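Local coordinates for protein sugar phosphate isomerase/epimerase (Parabacteroides distasonis, PDB 3OBE) that probably isomerises or epimerises sugar phosphates on a TIM-barrel scaffold, although its own substrate is not established, at residues K79-K82 with K83-D86; D121-E125 with L126-C130; K283-T286 with Q287-V291. All blocks are in the same frame, centred on the assembly; numbering follows the deposited sequence. Where two conformers were deposited one is given.

Overall arrangement
All three contacts are local ones, between residues three to five apart, on the outer elements of one TIM barrel whose parallel strands run from 24-26 to 273-276. Contact 1 comes first along the chain, inside helix 78-87; contact 2 follows at the end of helix 109-126, where the chain turns toward strand 130-133; contact 3 comes last, at the start of helix 287-300. Contacts 1 and 2 have centres about 12 Å apart and touch, Tyr81 CB lying 3.9 Å from Leu126 CD1, so two consecutive outer helices pack together there. Contact 3 stands apart at the N-terminal end of the last helix, its centre about 25 Å from that of contact 1 and 30 Å from that of contact 2.

Contact 1 (K79-K82 with K83-D86); sequences KDYK and KMVD. With EOH (ethanol), chain G.
Lys82 reaches Asp86 one helical turn on because its CG stands anti to the backbone N (chi1 -172°) and the chain stays extended until chi4, where a bend of -68° turns NZ onto the carboxylate. Asp86 meets it with CG beside its own backbone N (chi1 -71°). The two ends join in a salt bridge, Lys82 NZ to Asp86 OD2 at 2.8 Å, made to the syn lone pair of OD2. The aliphatic part of the lysine takes part too: Lys82 CG comes within 3.3 Å of the same Asp86 OD2. A water donates to Asp86 OD1 and accepts a weak bond from Lys82 NZ, so each carboxylate oxygen has its own partner.

Beneath these side chains runs the regular i to i+4 ladder. Lys83 N, Met84 N, Val85 N and Asp86 N donate in turn to the carbonyls of Lys79, Asp80, Tyr81 and Lys82.

On the inward side Tyr81 supplies CD1 to two neighbours. Val85 CG2 approaches it to 4.0 Å, and the selenomethionine Met84, in one of its two conformers, brings CE near as well, both obliquely to the ring. At the far end, Tyr81 OH and the oxygen of an ethanol, probably from the crystallisation liquor, form a hydrogen bond modelled at 2.4 Å, too short to take at face value, with the ethanol oxygen in the plane of the ring.

The charged pair therefore ties one turn of helix 78-87 while the apolar residues hold it to the barrel. Tyr81 and Val85 rest on Ile92 of strand 91-95, with Ile55 and Leu53 of strand 52-55 alongside, and Met84 and Val85 meet Leu42 of the preceding helix 38-48.

Contact 2 (D121-E125 with L126-C130); sequences DIHAE and LGVSC
His123 and Leu126 lie side by side and point the same way, their CD2 atoms 4.1 Å apart. Val128 comes back from beyond the helix end to put CG2 at the edge of the imidazole, near its plane, and 3.7 Å from His123 CB.

What brings the three together is the close of the helix in a Schellman motif. Leu126 N still bonds to Ile122 O, but Gly127 leaves the helix with positive phi (85°). Its N donates to His123 O at 2.9 Å and, weakly, to Ala124 O; Val128 N adds a second, weak bond to His123 O at 3.4 Å. These two weak bonds define the motif, and Val128 against His123 is its usual apolar contact.

Farther out, the imidazole is fixed at both nitrogens, ND1 by Ala119 O and NE2 by Ser95 OG, which would set its rotation, while Phe65 meets the ring edge-to-face. Arg91 NH2 bonds both Gly127 O and Ser129 OG.

Helix 109-126 is here passing into strand 130-133: Leu126 and Val128 both press on Ile92 of strand 91-95, and Leu126 also reaches Ser78 and Tyr81 of helix 78-87.

Contact 3 (K283-T286 with Q287-V291); sequences KGRT and QFEGV
Thr286 and Glu289 make the hydrogen bond that starts the helix. Thr286 OG1 accepts from Glu289 N at 3.0 Å with an angle of 157°. A chi1 of 65° sets OG1 between the backbone N and the carbonyl carbon and turns the hydroxyl toward that N-H. The first i to i+4 bond of the helix, Gly290 N to Thr286 O, is weak at 3.4 Å.

Three waters bridge the two segments. One accepts from Thr286 N and donates to Glu289 OE1 at 2.7 Å; a second, in the plane of the Arg285 guanidinium at its edge, accepts from NH1 and donates to Glu289 OE2. A third donates to Arg285 O and Gln287 OE1. Gln287 OE1 also takes Asp281 N and Trp249 NE1, and its NE2 donates to Ser29 O.

By van der Waals contact, Glu289 OE1 lies 3.6 Å from Arg285 CB. The guanidinium and carboxylate planes stand 89° apart without direct pairing; their salt bridges go to Asp281 and Lys293 respectively.

Glu33 takes the N-H groups of Gln287 and Phe288, so the first turn's donors are met by two side chains. This is a classical threonine N-cap, opening helix 287-300 after strand 273-276 of the TIM barrel.

Contact 1 (K79-K82 with K83-D86)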
loop_
_atom_site.group_PDB
_atom_site.type_symbol
_atom_site.label_atom_id
_atom_site.label_comp_id
_atom_site.label_asym_id
_atom_site.label_seq_id
_atom_site.Cartn_x
_atom_site.Cartn_y
_atom_site.Cartn_z
ATOM N N LYS A 79 1.606 2.383 -20.736
ATOM C CA LYS A 79 2.834 2.111 -21.490
ATOM C C LYS A 79 3.901 3.199 -21.262
ATOM O O LYS A 79 5.097 2.890 -21.085
ATOM C CB LYS A 79 2.524 1.996 -22.985
ATOM C CG LYS A 79 3.745 1.709 -23.849
ATOM C CD LYS A 79 3.356 1.604 -25.326
ATOM C CE LYS A 79 4.589 1.429 -26.174
ATOM N NZ LYS A 79 5.173 2.743 -26.496
ATOM N N ASP A 80 3.489 4.467 -21.295
ATOM C CA ASP A 80 4.452 5.573 -21.119
ATOM C C ASP A 80 4.929 5.622 -19.679
ATOM O O ASP A 80 6.086 5.958 -19.410
ATOM C CB ASP A 80 3.812 6.895 -21.500
ATOM C CG ASP A 80 3.316 6.891 -22.942
ATOM O OD1 ASP A 80 4.112 6.571 -23.849
ATOM O OD2 ASP A 80 2.125 7.162 -23.169
ATOM N N TYR A 81 4.026 5.315 -18.752
ATOM C CA TYR A 81 4.407 5.319 -17.348
ATOM C C TYR A 81 5.465 4.232 -17.130
ATOM O O TYR A 81 6.535 4.493 -16.593
ATOM C CB TYR A 81 3.209 5.019 -16.470
ATOM C CG TYR A 81 3.190 5.677 -15.115
ATOM C CD1 TYR A 81 4.361 6.105 -14.461
ATOM C CD2 TYR A 81 1.970 5.884 -14.484
ATOM C CE1 TYR A 81 4.297 6.724 -13.215
ATOM C CE2 TYR A 81 1.902 6.505 -13.269
ATOM C CZ TYR A 81 3.050 6.917 -12.627
ATOM O OH TYR A 81 2.906 7.516 -11.391
ATOM N N LYS A 82 5.137 3.006 -17.545
ATOM C CA LYS A 82 6.042 1.866 -17.370
ATOM C C LYS A 82 7.415 2.170 -17.999
ATOM O O LYS A 82 8.449 1.914 -17.395
ATOM C CB LYS A 82 5.419 0.612 -17.975
ATOM C CG LYS A 82 6.188 -0.660 -17.679
ATOM C CD LYS A 82 5.490 -1.918 -18.191
ATOM C CE LYS A 82 6.324 -3.164 -17.807
ATOM N NZ LYS A 82 7.611 -3.229 -18.512
ATOM N N LYS A 83 7.418 2.756 -19.191
ATOM C CA LYS A 83 8.691 3.082 -19.872
ATOM C C LYS A 83 9.603 4.007 -19.064
ATOM O O LYS A 83 10.811 3.755 -18.918
ATOM C CB LYS A 83 8.422 3.694 -21.261
ATOM C CG LYS A 83 9.652 4.229 -21.984
ATOM C CD LYS A 83 10.507 3.089 -22.524
ATOM C CE LYS A 83 11.433 3.560 -23.685
ATOM N NZ LYS A 83 12.833 3.165 -23.393
HETATM N N MSE A 84 9.036 5.099 -18.557
HETATM C CA MSE A 84 9.767 6.084 -17.767
HETATM C C MSE A 84 10.423 5.422 -16.540
HETATM O O MSE A 84 11.620 5.562 -16.263
HETATM C CB MSE A 84 8.761 7.152 -17.302
HETATM C CG MSE A 84 9.313 8.511 -17.018
HETATM SE SE MSE A 84 7.944 9.841 -17.395
HETATM C CE MSE A 84 6.509 9.073 -16.468
ATOM N N VAL A 85 9.611 4.684 -15.794
ATOM C CA VAL A 85 10.103 4.027 -14.565
ATOM C C VAL A 85 11.144 2.931 -14.890
ATOM O O VAL A 85 12.200 2.861 -14.288
ATOM C CB VAL A 85 8.914 3.520 -13.763
ATOM C CG1 VAL A 85 9.317 2.672 -12.517
ATOM C CG2 VAL A 85 7.990 4.692 -13.395
ATOM N N ASP A 86 10.844 2.075 -15.857
ATOM C CA ASP A 86 11.782 1.019 -16.278
ATOM C C ASP A 86 13.137 1.595 -16.708
ATOM O O ASP A 86 14.204 1.078 -16.340
ATOM C CB ASP A 86 11.197 0.225 -17.456
ATOM C CG ASP A 86 10.019 -0.681 -17.073
ATOM O OD1 ASP A 86 9.698 -0.948 -15.876
ATOM O OD2 ASP A 86 9.421 -1.203 -18.032
HETATM C C1 EOH G . 0.093 9.484 -10.640
HETATM C C2 EOH G . 1.008 10.673 -10.704
HETATM O O EOH G . 0.743 8.255 -10.834
HETATM O O HOH W 1 9.131 -3.725 -15.440
#

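Contact 2 (D121-E125 with L126-C130)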
loop_
_atom_site.group_PDB
_atom_site.type_symbol
_atom_site.label_atom_id
_atom_site.label_comp_id
_atom_site.label_asym_id
_atom_site.label_seq_id
_atom_site.Cartn_x
_atom_site.Cartn_y
_atom_site.Cartn_z
ATOM N N ASP A 121 -7.381 -4.649 -16.432
ATOM C CA ASP A 121 -6.881 -4.643 -17.819
ATOM C C ASP A 121 -5.761 -3.586 -17.966
ATOM O O ASP A 121 -4.712 -3.811 -18.592
ATOM C CB ASP A 121 -8.021 -4.400 -18.790
ATOM C CG ASP A 121 -8.955 -5.611 -18.937
ATOM O OD1 ASP A 121 -8.592 -6.750 -18.568
ATOM O OD2 ASP A 121 -10.066 -5.399 -19.432
ATOM N N ILE A 122 -5.992 -2.414 -17.390
ATOM C CA ILE A 122 -5.026 -1.296 -17.476
ATOM C C ILE A 122 -3.785 -1.610 -16.667
ATOM O O ILE A 122 -2.674 -1.363 -17.110
ATOM C CB ILE A 122 -5.660 0.018 -16.987
ATOM C CG1 ILE A 122 -6.781 0.466 -17.941
ATOM C CG2 ILE A 122 -4.597 1.137 -16.742
ATOM C CD1 ILE A 122 -6.305 0.923 -19.309
ATOM N N HIS A 123 -3.961 -2.212 -15.497
ATOM C CA HIS A 123 -2.829 -2.473 -14.626
ATOM C C HIS A 123 -2.031 -3.680 -15.109
ATOM O O HIS A 123 -0.815 -3.772 -14.823
ATOM C CB HIS A 123 -3.271 -2.653 -13.157
ATOM C CG HIS A 123 -3.569 -1.355 -12.454
ATOM N ND1 HIS A 123 -4.720 -0.632 -12.709
ATOM C CD2 HIS A 123 -2.848 -0.624 -11.566
ATOM C CE1 HIS A 123 -4.699 0.474 -11.986
ATOM N NE2 HIS A 123 -3.591 0.496 -11.263
ATOM N N ALA A 124 -2.653 -4.577 -15.871
ATOM C CA ALA A 124 -1.884 -5.678 -16.506
ATOM C C ALA A 124 -0.921 -5.071 -17.528
ATOM O O ALA A 124 0.275 -5.447 -17.630
ATOM C CB ALA A 124 -2.840 -6.713 -17.117
ATOM N N GLU A 125 -1.401 -4.090 -18.277
ATOM C CA GLU A 125 -0.535 -3.362 -19.205
ATOM C C GLU A 125 0.629 -2.689 -18.469
ATOM O O GLU A 125 1.765 -2.673 -18.971
ATOM C CB GLU A 125 -1.312 -2.251 -19.947
ATOM C CG GLU A 125 -2.393 -2.583 -20.930
ATOM C CD GLU A 125 -3.077 -1.270 -21.466
ATOM O OE1 GLU A 125 -3.261 -0.298 -20.698
ATOM O OE2 GLU A 125 -3.391 -1.194 -22.655
ATOM N N LEU A 126 0.337 -2.114 -17.305
ATOM C CA LEU A 126 1.305 -1.384 -16.493
ATOM C C LEU A 126 2.355 -2.351 -15.909
ATOM O O LEU A 126 3.482 -1.937 -15.669
ATOM C CB LEU A 126 0.582 -0.629 -15.376
ATOM C CG LEU A 126 1.335 0.390 -14.522
ATOM C CD1 LEU A 126 1.889 1.544 -15.404
ATOM C CD2 LEU A 126 0.441 0.897 -13.384
ATOM N N GLY A 127 1.977 -3.631 -15.733
ATOM C CA GLY A 127 2.877 -4.700 -15.287
ATOM C C GLY A 127 3.029 -4.790 -13.785
ATOM O O GLY A 127 4.010 -5.347 -13.291
ATOM N N VAL A 128 2.046 -4.282 -13.047
ATOM C CA VAL A 128 2.096 -4.377 -11.574
ATOM C C VAL A 128 1.882 -5.792 -11.079
ATOM O O VAL A 128 1.281 -6.635 -11.765
ATOM C CB VAL A 128 1.037 -3.454 -10.889
ATOM C CG1 VAL A 128 1.258 -1.969 -11.347
ATOM C CG2 VAL A 128 -0.421 -3.985 -11.138
ATOM N N SER A 129 2.373 -6.063 -9.886
ATOM C CA SER A 129 2.078 -7.274 -9.157
ATOM C C SER A 129 0.861 -7.169 -8.238
ATOM O O SER A 129 0.236 -8.190 -7.953
ATOM C CB SER A 129 3.261 -7.711 -8.311
ATOM O OG SER A 129 4.322 -8.039 -9.193
ATOM N N CYS A 130 0.588 -5.975 -7.739
ATOM C CA CYS A 130 -0.452 -5.760 -6.773
ATOM C C CYS A 130 -1.347 -4.564 -7.139
ATOM O O CYS A 130 -0.879 -3.566 -7.669
ATOM C CB CYS A 130 0.146 -5.479 -5.395
ATOM S SG CYS A 130 1.345 -6.747 -4.887
#

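Contact 3 (K283-T286 with Q287-V291)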
loop_
_atom_site.group_PDB
_atom_site.type_symbol
_atom_site.label_atom_id
_atom_site.label_comp_id
_atom_site.label_asym_id
_atom_site.label_seq_id
_atom_site.Cartn_x
_atom_site.Cartn_y
_atom_site.Cartn_z
ATOM N N LYS A 283 8.175 20.953 9.027
ATOM C CA LYS A 283 9.312 21.806 9.323
ATOM C C LYS A 283 10.035 22.373 8.103
ATOM O O LYS A 283 11.251 22.648 8.165
ATOM C CB LYS A 283 10.305 21.027 10.164
ATOM C CG LYS A 283 9.760 20.398 11.410
ATOM C CD LYS A 283 10.889 20.088 12.359
ATOM C CE LYS A 283 10.411 19.380 13.584
ATOM N NZ LYS A 283 11.557 18.972 14.443
ATOM N N GLY A 284 9.305 22.526 7.003
ATOM C CA GLY A 284 9.774 23.273 5.842
ATOM C C GLY A 284 10.695 22.557 4.887
ATOM O O GLY A 284 11.226 23.208 3.984
ATOM N N ARG A 285 10.872 21.255 5.075
ATOM C CA ARG A 285 11.818 20.474 4.287
ATOM C C ARG A 285 11.111 19.882 3.064
ATOM O O ARG A 285 9.877 19.843 2.973
ATOM C CB ARG A 285 12.426 19.374 5.139
ATOM C CG ARG A 285 13.224 19.902 6.361
ATOM C CD ARG A 285 13.551 18.745 7.264
ATOM N NE ARG A 285 12.365 18.302 7.998
ATOM C CZ ARG A 285 12.388 17.486 9.047
ATOM N NH1 ARG A 285 13.525 16.946 9.435
ATOM N NH2 ARG A 285 11.262 17.174 9.661
ATOM N N THR A 286 11.906 19.387 2.132
ATOM C CA THR A 286 11.342 18.730 0.958
ATOM C C THR A 286 10.949 17.295 1.262
ATOM O O THR A 286 11.576 16.606 2.072
ATOM C CB THR A 286 12.332 18.734 -0.241
ATOM O OG1 THR A 286 13.501 17.953 0.066
ATOM C CG2 THR A 286 12.746 20.122 -0.615
ATOM N N GLN A 287 9.947 16.799 0.533
ATOM C CA GLN A 287 9.641 15.376 0.589
ATOM C C GLN A 287 10.800 14.544 0.094
ATOM O O GLN A 287 11.055 13.474 0.665
ATOM C CB GLN A 287 8.359 15.070 -0.187
ATOM C CG GLN A 287 7.117 15.722 0.442
ATOM C CD GLN A 287 6.893 15.248 1.856
ATOM O OE1 GLN A 287 7.235 15.942 2.807
ATOM N NE2 GLN A 287 6.321 14.068 2.009
ATOM N N PHE A 288 11.520 15.022 -0.923
ATOM C CA PHE A 288 12.701 14.245 -1.392
ATOM C C PHE A 288 13.673 13.985 -0.272
ATOM O O PHE A 288 14.190 12.886 -0.161
ATOM C CB PHE A 288 13.408 14.871 -2.578
ATOM C CG PHE A 288 13.073 14.205 -3.865
ATOM C CD1 PHE A 288 13.536 12.934 -4.131
ATOM C CD2 PHE A 288 12.269 14.828 -4.796
ATOM C CE1 PHE A 288 13.228 12.313 -5.321
ATOM C CE2 PHE A 288 11.942 14.184 -5.991
ATOM C CZ PHE A 288 12.443 12.931 -6.233
ATOM N N GLU A 289 13.950 14.997 0.540
ATOM C CA GLU A 289 14.852 14.806 1.673
ATOM C C GLU A 289 14.407 13.702 2.581
ATOM O O GLU A 289 15.187 12.829 2.939
ATOM C CB GLU A 289 15.045 16.095 2.459
ATOM C CG GLU A 289 16.036 15.859 3.628
ATOM C CD GLU A 289 16.231 17.030 4.537
ATOM O OE1 GLU A 289 15.693 18.122 4.249
ATOM O OE2 GLU A 289 16.900 16.803 5.598
ATOM N N GLY A 290 13.138 13.723 2.950
ATOM C CA GLY A 290 12.584 12.715 3.880
ATOM C C GLY A 290 12.608 11.329 3.279
ATOM O O GLY A 290 12.976 10.363 3.945
ATOM N N VAL A 291 12.359 11.276 1.977
ATOM C CA VAL A 291 12.370 10.011 1.244
ATOM C C VAL A 291 13.802 9.465 1.125
ATOM O O VAL A 291 14.045 8.286 1.311
ATOM C CB VAL A 291 11.673 10.214 -0.133
ATOM C CG1 VAL A 291 12.061 9.154 -1.083
ATOM C CG2 VAL A 291 10.126 10.321 0.101
HETATM O O HOH W 2 7.450 18.544 2.466
HETATM O O HOH W 3 16.173 16.748 8.145
HETATM O O HOH W 4 14.735 19.364 2.111
#